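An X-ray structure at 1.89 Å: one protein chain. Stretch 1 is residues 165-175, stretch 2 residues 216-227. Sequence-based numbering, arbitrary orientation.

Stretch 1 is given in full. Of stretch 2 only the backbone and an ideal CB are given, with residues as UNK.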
# COMPACT_ATOMS: atom_id res chain seq x y z
N ASP A 165 7.90 11.01 -22.31
CA ASP A 165 8.10 10.40 -23.63
C ASP A 165 6.79 9.92 -24.26
O ASP A 165 5.77 9.79 -23.58
CB ASP A 165 9.19 9.31 -23.60
CG ASP A 165 8.63 7.89 -23.43
OD1 ASP A 165 7.62 7.69 -22.72
OD2 ASP A 165 9.24 6.95 -24.00
N VAL A 166 6.83 9.67 -25.56
CA VAL A 166 5.62 9.35 -26.32
C VAL A 166 4.90 8.10 -25.78
O VAL A 166 3.69 7.94 -25.95
CB VAL A 166 5.95 9.20 -27.83
CG1 VAL A 166 6.96 8.08 -28.07
CG2 VAL A 166 4.68 8.99 -28.65
N ASP A 167 5.64 7.23 -25.09
CA ASP A 167 5.06 6.01 -24.53
C ASP A 167 4.32 6.30 -23.22
O ASP A 167 3.23 5.76 -22.99
CB ASP A 167 6.14 4.95 -24.32
CG ASP A 167 6.89 4.63 -25.61
OD1 ASP A 167 6.24 4.34 -26.64
OD2 ASP A 167 8.14 4.69 -25.60
N LYS A 168 4.89 7.14 -22.37
CA LYS A 168 4.21 7.54 -21.14
C LYS A 168 2.98 8.39 -21.46
O LYS A 168 1.95 8.29 -20.80
CB LYS A 168 5.13 8.30 -20.19
CG LYS A 168 4.36 8.99 -19.07
CD LYS A 168 5.22 9.91 -18.21
CE LYS A 168 5.79 9.18 -17.01
NZ LYS A 168 6.25 10.14 -15.97
N LEU A 169 3.10 9.24 -22.48
CA LEU A 169 1.98 10.08 -22.86
C LEU A 169 0.81 9.24 -23.36
O LEU A 169 -0.34 9.48 -23.00
CB LEU A 169 2.39 11.11 -23.91
CG LEU A 169 3.20 12.30 -23.42
CD1 LEU A 169 3.32 13.35 -24.53
CD2 LEU A 169 2.59 12.92 -22.16
N ALA A 170 1.13 8.25 -24.20
CA ALA A 170 0.12 7.39 -24.80
C ALA A 170 -0.59 6.61 -23.71
O ALA A 170 -1.81 6.41 -23.76
CB ALA A 170 0.75 6.43 -25.81
N LEU A 171 0.19 6.18 -22.72
CA LEU A 171 -0.32 5.46 -21.57
C LEU A 171 -1.31 6.32 -20.80
O LEU A 171 -2.40 5.87 -20.44
CB LEU A 171 0.83 5.03 -20.65
CG LEU A 171 0.44 4.36 -19.33
CD1 LEU A 171 -0.21 3.01 -19.58
CD2 LEU A 171 1.65 4.22 -18.40
N TRP A 172 -0.92 7.57 -20.54
CA TRP A 172 -1.80 8.52 -19.85
C TRP A 172 -3.06 8.74 -20.67
O TRP A 172 -4.14 8.89 -20.12
CB TRP A 172 -1.09 9.86 -19.63
CG TRP A 172 -0.05 9.84 -18.54
CD1 TRP A 172 0.63 8.75 -18.07
CD2 TRP A 172 0.47 10.97 -17.83
NE1 TRP A 172 1.51 9.13 -17.09
CE2 TRP A 172 1.44 10.49 -16.93
CE3 TRP A 172 0.20 12.35 -17.87
CZ2 TRP A 172 2.15 11.33 -16.07
CZ3 TRP A 172 0.91 13.19 -17.02
CH2 TRP A 172 1.86 12.68 -16.13
N ALA A 173 -2.91 8.73 -22.00
CA ALA A 173 -4.04 9.00 -22.89
C ALA A 173 -5.13 7.93 -22.81
O ALA A 173 -6.30 8.21 -23.09
CB ALA A 173 -3.57 9.16 -24.33
N VAL A 174 -4.75 6.71 -22.44
CA VAL A 174 -5.69 5.59 -22.44
C VAL A 174 -6.05 5.13 -21.03
O VAL A 174 -7.08 4.51 -20.81
CB VAL A 174 -5.15 4.39 -23.24
CG1 VAL A 174 -4.89 4.78 -24.68
CG2 VAL A 174 -3.89 3.85 -22.60
N LYS A 175 -5.19 5.44 -20.07
CA LYS A 175 -5.34 4.89 -18.73
C LYS A 175 -5.62 5.96 -17.66
O LYS A 175 -6.37 5.71 -16.71
CB LYS A 175 -4.12 4.04 -18.36
CG LYS A 175 -3.93 3.80 -16.87
CD LYS A 175 -2.56 3.20 -16.58
CE LYS A 175 -2.66 1.83 -15.95
NZ LYS A 175 -2.98 1.95 -14.50
N UNK A 216 2.59 7.16 -35.89
CA UNK A 216 2.65 5.73 -35.58
C UNK A 216 3.40 5.49 -34.27
O UNK A 216 2.78 5.34 -33.22
CB UNK A 216 3.32 4.96 -36.72
N UNK A 217 4.73 5.47 -34.34
CA UNK A 217 5.57 5.38 -33.14
C UNK A 217 5.05 4.35 -32.17
O UNK A 217 5.29 4.46 -30.96
CB UNK A 217 5.66 6.74 -32.44
N UNK A 218 4.39 3.29 -32.70
CA UNK A 218 3.36 2.43 -32.11
C UNK A 218 2.73 2.90 -30.79
O UNK A 218 2.07 2.11 -30.11
CB UNK A 218 3.97 1.04 -31.88
N UNK A 219 2.91 4.18 -30.46
CA UNK A 219 2.26 4.79 -29.31
C UNK A 219 0.82 5.02 -29.72
O UNK A 219 -0.10 4.83 -28.93
CB UNK A 219 2.95 6.09 -28.88
N UNK A 220 0.64 5.40 -30.98
CA UNK A 220 -0.70 5.54 -31.54
C UNK A 220 -1.33 4.18 -31.66
O UNK A 220 -2.56 4.05 -31.62
CB UNK A 220 -0.67 6.24 -32.90
N UNK A 221 -0.49 3.17 -31.83
CA UNK A 221 -0.95 1.80 -31.95
C UNK A 221 -1.74 1.44 -30.71
O UNK A 221 -2.89 1.01 -30.81
CB UNK A 221 0.22 0.84 -32.15
N UNK A 222 -1.14 1.63 -29.54
CA UNK A 222 -1.84 1.33 -28.29
C UNK A 222 -3.10 2.18 -28.18
O UNK A 222 -4.12 1.72 -27.66
CB UNK A 222 -0.93 1.57 -27.09
N UNK A 223 -3.05 3.40 -28.71
CA UNK A 223 -4.22 4.26 -28.71
C UNK A 223 -5.33 3.71 -29.62
O UNK A 223 -6.48 3.56 -29.19
CB UNK A 223 -3.83 5.67 -29.15
N UNK A 224 -5.00 3.38 -30.86
CA UNK A 224 -5.98 2.80 -31.77
C UNK A 224 -6.58 1.54 -31.17
O UNK A 224 -7.80 1.34 -31.20
CB UNK A 224 -5.34 2.49 -33.13
N UNK A 225 -5.71 0.71 -30.61
CA UNK A 225 -6.13 -0.53 -29.98
C UNK A 225 -7.13 -0.31 -28.87
O UNK A 225 -8.15 -1.01 -28.81
CB UNK A 225 -4.91 -1.28 -29.43
N UNK A 226 -6.85 0.64 -27.99
CA UNK A 226 -7.76 0.96 -26.89
C UNK A 226 -9.09 1.51 -27.41
O UNK A 226 -10.15 1.22 -26.86
CB UNK A 226 -7.11 1.97 -25.94
N UNK A 227 -9.02 2.28 -28.48
CA UNK A 227 -10.22 2.82 -29.10
C UNK A 227 -11.13 1.67 -29.54
O UNK A 227 -12.25 1.53 -29.05
CB UNK A 227 -9.86 3.71 -30.29

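Helix 166-175 and the helix beginning at position 219 run nearly parallel, 12° between their N-to-C directions and 9.0 Å apart at closest approach.

Position 216 has nothing of stretch 1 within 5.5 Å of its ideal CB, so stretch 1 sets no demand there; it is Asp216. At 217 CA-to-CB points toward stretch 1, the ideal CB 4.5 Å from Val166 CG2. That gap makes a loose contact, which a small side chain, polar or not, would suit. It is Ser217, whose CB stays 4.5 Å from Val166 CG2. Position 218 points sideways into open space just before the helix, where many residues could serve; it is Pro218, in the N-cap position.

Position 219 is the most constrained. Its ideal CB points toward stretch 1, already 3.4 Å from Val166 CG2 and 3.8 Å from Ala170 CB, and Ala170 CA lies 5.6 Å from the CA of position 219. Gly, Ala or perhaps Ser would suit. Ala219 is found: its CB lies 3.4 Å from Val166 CG2 and 3.9 Å from Ala170 CB, while its backbone O is 3.6 Å from Ala170 CB, so two small residues let the backbones approach.

Position 220 points away and 221 is out of reach, leaving both free as far as stretch 1 is concerned; they are Leu220 and Arg221.

At 222 the bond points toward stretch 1, but the ideal CB is 5.3 Å from Ala170 CB, leaving room for a modest apolar chain such as Val, Ile or Leu. Val222, with chi1 at -46° (m), brings CG2 to 3.9 Å from Ala170 CB.

Position 223 points sideways, its ideal CB 4.7 Å from Val174 CG1, with the methyls of Ala170 and Ala173 nearby. Leu, Ile or Met could reach them. It is Ile223 (chi1 m, chi2 t): CG1 lies 4.2 Å from Val174 CG1 and 4.3 Å from Ala170 CB, and CD1 is 4.3 Å from Ala173 CB.

Position 224 points away and 225 is out of reach, so stretch 1 sets no demand on either; they are Glu224 and Gly225.

At 226 the ideal CB points toward stretch 1, 3.8 Å from Val174 CG1. An aliphatic chain or a flat ring could cover this valine. His226 presents a ring face: Val174 CB sits 3.7 Å from the ring centroid, 15° off the normal, a CH-pi contact.

Position 227 points sideways without contact and accepts many residues; it is Leu227.

Stretch 2, residues 216-227: DSPALRVIEGHL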
# COMPACT_ATOMS: atom_id res chain seq x y z
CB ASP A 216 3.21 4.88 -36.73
CG ASP A 216 2.11 4.34 -37.62
OD1 ASP A 216 0.94 4.28 -37.17
OD2 ASP A 216 2.39 3.98 -38.78
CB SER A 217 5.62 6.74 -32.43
OG SER A 217 5.50 7.83 -33.32
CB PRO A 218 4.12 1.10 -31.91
CG PRO A 218 5.03 1.07 -33.17
CD PRO A 218 5.16 2.52 -33.68
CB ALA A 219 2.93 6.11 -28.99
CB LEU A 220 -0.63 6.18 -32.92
CG LEU A 220 0.10 7.51 -33.02
CD1 LEU A 220 -0.19 8.15 -34.36
CD2 LEU A 220 -0.31 8.44 -31.88
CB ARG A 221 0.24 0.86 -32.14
CG ARG A 221 -0.10 -0.44 -32.84
CD ARG A 221 1.17 -1.18 -33.25
NE ARG A 221 2.04 -0.35 -34.08
CZ ARG A 221 2.13 -0.45 -35.41
NH1 ARG A 221 1.41 -1.35 -36.06
NH2 ARG A 221 2.95 0.36 -36.07
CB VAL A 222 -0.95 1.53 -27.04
CG1 VAL A 222 0.42 0.90 -27.26
CG2 VAL A 222 -0.81 3.00 -26.70
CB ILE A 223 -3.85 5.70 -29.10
CG1 ILE A 223 -2.93 6.30 -28.04
CG2 ILE A 223 -5.11 6.55 -29.27
CD1 ILE A 223 -2.59 7.76 -28.25
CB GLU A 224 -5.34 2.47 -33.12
CG GLU A 224 -6.33 1.95 -34.15
CD GLU A 224 -5.74 1.83 -35.54
OE1 GLU A 224 -4.70 1.14 -35.69
OE2 GLU A 224 -6.30 2.41 -36.48
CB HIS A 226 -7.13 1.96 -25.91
CG HIS A 226 -6.41 1.30 -24.77
ND1 HIS A 226 -7.04 0.91 -23.61
CD2 HIS A 226 -5.10 0.97 -24.62
CE1 HIS A 226 -6.17 0.37 -22.79
NE2 HIS A 226 -4.98 0.39 -23.37
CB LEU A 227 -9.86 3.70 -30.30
CG LEU A 227 -9.07 4.96 -29.92
CD1 LEU A 227 -8.72 5.78 -31.14
CD2 LEU A 227 -9.86 5.79 -28.91
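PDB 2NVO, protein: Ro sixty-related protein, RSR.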